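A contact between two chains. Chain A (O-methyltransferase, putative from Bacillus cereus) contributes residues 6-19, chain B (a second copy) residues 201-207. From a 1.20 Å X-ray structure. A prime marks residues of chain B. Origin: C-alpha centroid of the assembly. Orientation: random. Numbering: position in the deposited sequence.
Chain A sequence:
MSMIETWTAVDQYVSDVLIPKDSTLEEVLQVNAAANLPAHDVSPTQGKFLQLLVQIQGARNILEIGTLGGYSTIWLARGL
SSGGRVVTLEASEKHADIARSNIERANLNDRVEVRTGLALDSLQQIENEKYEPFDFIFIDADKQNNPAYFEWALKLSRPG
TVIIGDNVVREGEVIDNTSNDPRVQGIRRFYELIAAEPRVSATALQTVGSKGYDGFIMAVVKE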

ATOM      1  N   THR A   6      13.465  -6.508  16.183  1.00 14.56           N
ATOM      2  CA  THR A   6      12.812  -5.208  16.203  1.00 14.33           C
ATOM      3  C   THR A   6      11.629  -5.186  15.238  1.00 13.07           C
ATOM      4  O   THR A   6      10.545  -4.738  15.597  1.00 10.93           O
ATOM      5  CB  THR A   6      13.797  -4.084  15.828  1.00 16.26           C
ATOM      6  OG1 THR A   6      14.923  -4.121  16.717  1.00 18.37           O
ATOM      7  CG2 THR A   6      13.126  -2.723  15.940  1.00 16.39           C
ATOM      8  N   TRP A   7      11.835  -5.676  14.019  1.00 11.85           N
ATOM      9  CA  TRP A   7      10.758  -5.696  13.031  1.00 10.91           C
ATOM     10  C   TRP A   7       9.575  -6.510  13.542  1.00 10.67           C
ATOM     11  O   TRP A   7       8.415  -6.144  13.334  1.00  9.10           O
ATOM     12  CB  TRP A   7      11.237  -6.297  11.707  1.00 11.54           C
ATOM     13  CG  TRP A   7      12.442  -5.635  11.118  1.00 12.63           C
ATOM     14  CD1 TRP A   7      12.841  -4.344  11.296  1.00 13.56           C
ATOM     15  CD2 TRP A   7      13.375  -6.220  10.200  1.00 14.18           C
ATOM     16  NE1 TRP A   7      13.963  -4.085  10.546  1.00 14.73           N
ATOM     17  CE2 TRP A   7      14.312  -5.220   9.863  1.00 15.35           C
ATOM     18  CE3 TRP A   7      13.507  -7.492   9.628  1.00 14.46           C
ATOM     19  CZ2 TRP A   7      15.370  -5.452   8.977  1.00 16.64           C
ATOM     20  CZ3 TRP A   7      14.563  -7.722   8.747  1.00 15.81           C
ATOM     21  CH2 TRP A   7      15.477  -6.705   8.432  1.00 16.73           C
ATOM     22  N   THR A   8       9.871  -7.622  14.205  1.00  9.86           N
ATOM     23  CA  THR A   8       8.825  -8.480  14.740  1.00 10.31           C
ATOM     24  C   THR A   8       8.065  -7.779  15.867  1.00  9.62           C
ATOM     25  O   THR A   8       6.837  -7.844  15.928  1.00 10.03           O
ATOM     26  CB  THR A   8       9.425  -9.810  15.241  1.00 11.64           C
ATOM     27  OG1 THR A   8      10.039 -10.493  14.139  1.00 12.44           O
ATOM     28  CG2 THR A   8       8.348 -10.700  15.839  1.00 12.64           C
ATOM     29  N   ALA A   9       8.798  -7.102  16.747  1.00 10.05           N
ATOM     30  CA  ALA A   9       8.186  -6.388  17.861  1.00 10.14           C
ATOM     31  C   ALA A   9       7.297  -5.251  17.366  1.00  9.50           C
ATOM     32  O   ALA A   9       6.226  -5.009  17.916  1.00  9.66           O
ATOM     33  CB  ALA A   9       9.264  -5.844  18.789  1.00 11.60           C
ATOM     34  N   VAL A  10       7.745  -4.551  16.329  1.00  9.43           N
ATOM     35  CA  VAL A  10       6.952  -3.457  15.787  1.00  9.04           C
ATOM     36  C   VAL A  10       5.676  -4.013  15.156  1.00  7.97           C
ATOM     37  O   VAL A  10       4.599  -3.450  15.343  1.00  8.63           O
ATOM     38  CB  VAL A  10       7.757  -2.640  14.750  1.00  8.39           C
ATOM     39  CG1 VAL A  10       6.852  -1.610  14.080  1.00  9.28           C
ATOM     40  CG2 VAL A  10       8.917  -1.938  15.442  1.00  9.52           C
ATOM     41  N   ASP A  11       5.785  -5.125  14.430  1.00  8.20           N
ATOM     42  CA  ASP A  11       4.606  -5.727  13.816  1.00  8.14           C
ATOM     43  C   ASP A  11       3.631  -6.198  14.893  1.00  8.61           C
ATOM     44  O   ASP A  11       2.417  -6.116  14.718  1.00  8.53           O
ATOM     45  CB  ASP A  11       5.010  -6.898  12.911  1.00  9.14           C
ATOM     46  CG  ASP A  11       4.939  -6.545  11.431  1.00  8.02           C
ATOM     47  OD1 ASP A  11       4.823  -5.344  11.097  1.00  9.53           O
ATOM     48  OD2 ASP A  11       5.003  -7.477  10.602  1.00 10.06           O
ATOM     49  N   GLN A  12       4.165  -6.683  16.012  1.00  8.87           N
ATOM     50  CA  GLN A  12       3.318  -7.144  17.109  1.00  9.19           C
ATOM     51  C   GLN A  12       2.541  -5.955  17.672  1.00  9.12           C
ATOM     52  O   GLN A  12       1.364  -6.072  18.003  1.00  9.36           O
ATOM     53  CB  GLN A  12       4.163  -7.780  18.220  1.00 11.52           C
ATOM     54  CG  GLN A  12       3.342  -8.413  19.342  1.00 15.21           C
ATOM     55  CD  GLN A  12       2.519  -9.592  18.864  1.00 18.35           C
ATOM     56  OE1 GLN A  12       3.054 -10.554  18.308  1.00 20.09           O
ATOM     57  NE2 GLN A  12       1.211  -9.529  19.080  1.00 19.12           N
ATOM     58  N   TYR A  13       3.211  -4.814  17.783  1.00  8.59           N
ATOM     59  CA  TYR A  13       2.574  -3.599  18.276  1.00  8.42           C
ATOM     60  C   TYR A  13       1.459  -3.175  17.318  1.00  7.89           C
ATOM     61  O   TYR A  13       0.324  -2.927  17.731  1.00  8.01           O
ATOM     62  CB  TYR A  13       3.602  -2.470  18.388  1.00  9.90           C
ATOM     63  CG  TYR A  13       2.984  -1.121  18.686  1.00 10.13           C
ATOM     64  CD1 TYR A  13       2.559  -0.795  19.972  1.00 11.81           C
ATOM     65  CD2 TYR A  13       2.785  -0.182  17.668  1.00 11.48           C
ATOM     66  CE1 TYR A  13       1.950   0.430  20.240  1.00 11.61           C
ATOM     67  CE2 TYR A  13       2.174   1.047  17.929  1.00 12.25           C
ATOM     68  CZ  TYR A  13       1.761   1.343  19.216  1.00 11.53           C
ATOM     69  OH  TYR A  13       1.157   2.551  19.484  1.00 13.39           O
ATOM     70  N   VAL A  14       1.795  -3.084  16.034  1.00  7.66           N
ATOM     71  CA  VAL A  14       0.827  -2.680  15.020  1.00  8.99           C
ATOM     72  C   VAL A  14      -0.399  -3.583  15.026  1.00  9.32           C
ATOM     73  O   VAL A  14      -1.531  -3.104  15.013  1.00  9.31           O
ATOM     74  CB  VAL A  14       1.464  -2.692  13.607  1.00  9.84           C
ATOM     75  CG1 VAL A  14       0.404  -2.427  12.545  1.00  9.22           C
ATOM     76  CG2 VAL A  14       2.560  -1.641  13.528  1.00 11.11           C
ATOM     77  N   SER A  15      -0.170  -4.892  15.052  1.00  9.81           N
ATOM     78  CA  SER A  15      -1.271  -5.847  15.059  1.00 11.08           C
ATOM     79  C   SER A  15      -2.096  -5.732  16.338  1.00 10.32           C
ATOM     80  O   SER A  15      -3.326  -5.708  16.290  1.00 10.60           O
ATOM     81  CB  SER A  15      -0.732  -7.273  14.913  1.00 14.98           C
ATOM     82  OG  SER A  15      -1.791  -8.207  14.804  1.00 22.06           O
ATOM     83  N   ASP A  16      -1.421  -5.653  17.483  1.00 10.19           N
ATOM     84  CA  ASP A  16      -2.121  -5.548  18.759  1.00 11.62           C
ATOM     85  C   ASP A  16      -3.069  -4.362  18.805  1.00 10.53           C
ATOM     86  O   ASP A  16      -4.200  -4.478  19.274  1.00 11.46           O
ATOM     87  CB  ASP A  16      -1.133  -5.418  19.921  1.00 12.89           C
ATOM     88  CG  ASP A  16      -0.465  -6.725  20.275  1.00 12.83           C
ATOM     89  OD1 ASP A  16      -0.970  -7.787  19.856  1.00 15.03           O
ATOM     90  OD2 ASP A  16       0.561  -6.685  20.987  1.00 14.54           O
ATOM     91  N   VAL A  17      -2.612  -3.215  18.319  1.00  9.78           N
ATOM     92  CA  VAL A  17      -3.439  -2.024  18.361  1.00  9.72           C
ATOM     93  C   VAL A  17      -4.451  -1.872  17.228  1.00  8.99           C
ATOM     94  O   VAL A  17      -5.592  -1.492  17.474  1.00  9.90           O
ATOM     95  CB  VAL A  17      -2.564  -0.745  18.415  1.00 11.29           C
ATOM     96  CG1 VAL A  17      -1.650  -0.796  19.626  1.00 14.57           C
ATOM     97  CG2 VAL A  17      -1.747  -0.610  17.143  1.00 15.69           C
ATOM     98  N   LEU A  18      -4.049  -2.189  16.002  1.00  7.94           N
ATOM     99  CA  LEU A  18      -4.927  -2.005  14.846  1.00  7.59           C
ATOM    100  C   LEU A  18      -5.741  -3.192  14.361  1.00  8.39           C
ATOM    101  O   LEU A  18      -6.670  -3.014  13.570  1.00  8.66           O
ATOM    102  CB  LEU A  18      -4.114  -1.473  13.661  1.00  8.04           C
ATOM    103  CG  LEU A  18      -3.334  -0.171  13.860  1.00  7.35           C
ATOM    104  CD1 LEU A  18      -2.647   0.208  12.557  1.00  8.42           C
ATOM    105  CD2 LEU A  18      -4.273   0.942  14.300  1.00  7.94           C
ATOM    106  N   ILE A  19      -5.405  -4.395  14.812  1.00  8.21           N
ATOM    107  CA  ILE A  19      -6.129  -5.577  14.355  1.00  8.47           C
ATOM    108  C   ILE A  19      -6.746  -6.350  15.514  1.00  9.18           C
ATOM    109  O   ILE A  19      -6.056  -7.080  16.225  1.00  9.98           O
ATOM    110  CB  ILE A  19      -5.191  -6.505  13.546  1.00  8.85           C
ATOM    111  CG1 ILE A  19      -4.529  -5.708  12.415  1.00  9.52           C
ATOM    112  CG2 ILE A  19      -5.974  -7.686  12.976  1.00 10.83           C
ATOM    113  CD1 ILE A  19      -3.528  -6.502  11.590  1.00 10.92           C
TER
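Chain B (201-207) SATALQT

A β-strand of chain B lies antiparallel along a helix of chain A, held by small apolar contacts over part of its length and, at Gln206′, by a glutamine amide that donates two hydrogen bonds. Residues 201-207 of chain B are extended throughout, within a strand that continues at both ends; their axis runs at 175° to that of helix 6-18 and approaches it to 8.4 Å. The register therefore descends as the helix advances: the CA of Trp7 is 7.8 Å from the CA of Gln206′, that of Val14 6.5 Å from the CA of Ala204′, and that of Leu18 6.1 Å from the CA of Thr203′. Strand alternation points Ala204′ and Gln206′ toward the helix and Thr203′ and Leu205′ away. The methyl CB of Ala204′ packs 3.5 Å from Val14 CG1 and 4.2 Å from Leu18 CD1, and Leu18 CB lies 3.6 Å from Ala202′ O. Gln206′, with chi1 m and chi2 t, reaches past Val10, whose CG1 is 3.3 Å from Gln206′ CD. Gln206′ NE2 donates hydrogen bonds to Trp7 O at 2.9 Å and to Asp11 OD1 at 2.8 Å, so one amide engages both backbone and carboxylate. Water 2 bridges the chains, donating to Leu18 O (2.8 Å) and accepting from Ala202′ N (2.9 Å).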

ATOM      1  N   SER B 201     -10.878   1.673   9.962  1.00  9.93           N
ATOM      2  CA  SER B 201     -10.173   0.393   9.951  1.00 10.59           C
ATOM      3  C   SER B 201      -8.810   0.647   9.319  1.00  8.52           C
ATOM      4  O   SER B 201      -8.724   1.257   8.254  1.00  9.30           O
ATOM      5  CB  SER B 201     -10.948  -0.634   9.126  1.00 12.31           C
ATOM      6  OG  SER B 201     -10.293  -1.888   9.145  1.00 14.18           O
ATOM      7  N   ALA B 202      -7.748   0.169   9.957  1.00  7.97           N
ATOM      8  CA  ALA B 202      -6.415   0.430   9.433  1.00  6.84           C
ATOM      9  C   ALA B 202      -5.391  -0.670   9.646  1.00  6.80           C
ATOM     10  O   ALA B 202      -5.600  -1.619  10.403  1.00  8.03           O
ATOM     11  CB  ALA B 202      -5.881   1.723  10.049  1.00  8.99           C
ATOM     12  N   THR B 203      -4.275  -0.516   8.945  1.00  6.84           N
ATOM     13  CA  THR B 203      -3.131  -1.393   9.082  1.00  7.23           C
ATOM     14  C   THR B 203      -1.919  -0.476   8.956  1.00  6.36           C
ATOM     15  O   THR B 203      -2.051   0.722   8.675  1.00  6.34           O
ATOM     16  CB  THR B 203      -3.050  -2.476   7.979  1.00  7.14           C
ATOM     17  OG1 THR B 203      -2.029  -3.418   8.338  1.00  7.33           O
ATOM     18  CG2 THR B 203      -2.693  -1.859   6.627  1.00  8.28           C
ATOM     19  N   ALA B 204      -0.738  -1.027   9.194  1.00  6.58           N
ATOM     20  CA  ALA B 204       0.489  -0.267   9.040  1.00  6.48           C
ATOM     21  C   ALA B 204       1.545  -1.215   8.502  1.00  6.82           C
ATOM     22  O   ALA B 204       1.640  -2.363   8.942  1.00  7.32           O
ATOM     23  CB  ALA B 204       0.940   0.320  10.372  1.00  7.78           C
ATOM     24  N   LEU B 205       2.305  -0.743   7.522  1.00  5.94           N
ATOM     25  CA  LEU B 205       3.386  -1.529   6.953  1.00  6.93           C
ATOM     26  C   LEU B 205       4.688  -0.818   7.277  1.00  6.80           C
ATOM     27  O   LEU B 205       4.778   0.411   7.173  1.00  7.80           O
ATOM     28  CB  LEU B 205       3.249  -1.648   5.431  1.00  7.52           C
ATOM     29  CG  LEU B 205       2.042  -2.406   4.877  1.00  7.34           C
ATOM     30  CD1 LEU B 205       2.198  -2.553   3.373  1.00  9.89           C
ATOM     31  CD2 LEU B 205       1.944  -3.778   5.529  1.00  9.69           C
ATOM     32  N   GLN B 206       5.679  -1.591   7.707  1.00  7.36           N
ATOM     33  CA  GLN B 206       6.994  -1.057   7.980  1.00  7.00           C
ATOM     34  C   GLN B 206       7.711  -1.087   6.660  1.00  6.78           C
ATOM     35  O   GLN B 206       7.659  -2.085   5.944  1.00  7.21           O
ATOM     36  CB  GLN B 206       7.751  -1.914   8.986  1.00  7.49           C
ATOM     37  CG  GLN B 206       7.076  -2.047  10.334  1.00  8.18           C
ATOM     38  CD  GLN B 206       7.867  -2.950  11.249  1.00  8.86           C
ATOM     39  OE1 GLN B 206       8.991  -2.626  11.632  1.00  9.29           O
ATOM     40  NE2 GLN B 206       7.299  -4.098  11.590  1.00  7.55           N
ATOM     41  N   THR B 207       8.398  -0.017   6.321  1.00  7.29           N
ATOM     42  CA  THR B 207       9.090   0.028   5.041  1.00  8.02           C
ATOM     43  C   THR B 207      10.577   0.358   5.195  1.00  8.44           C
ATOM     44  O   THR B 207      10.998   0.928   6.197  1.00  7.88           O
ATOM     45  CB  THR B 207       8.396   1.073   4.146  1.00 10.00           C
ATOM     46  OG1 THR B 207       8.512   2.368   4.758  1.00 19.49           O
ATOM     47  CG2 THR B 207       6.923   0.727   3.955  1.00  6.56           C
TER
HETATM   48  O   HOH W   1       3.520  -4.497   9.000  1.00  9.38           O
HETATM   49  O   HOH W   2      -7.702  -0.498  12.746  1.00 10.88           O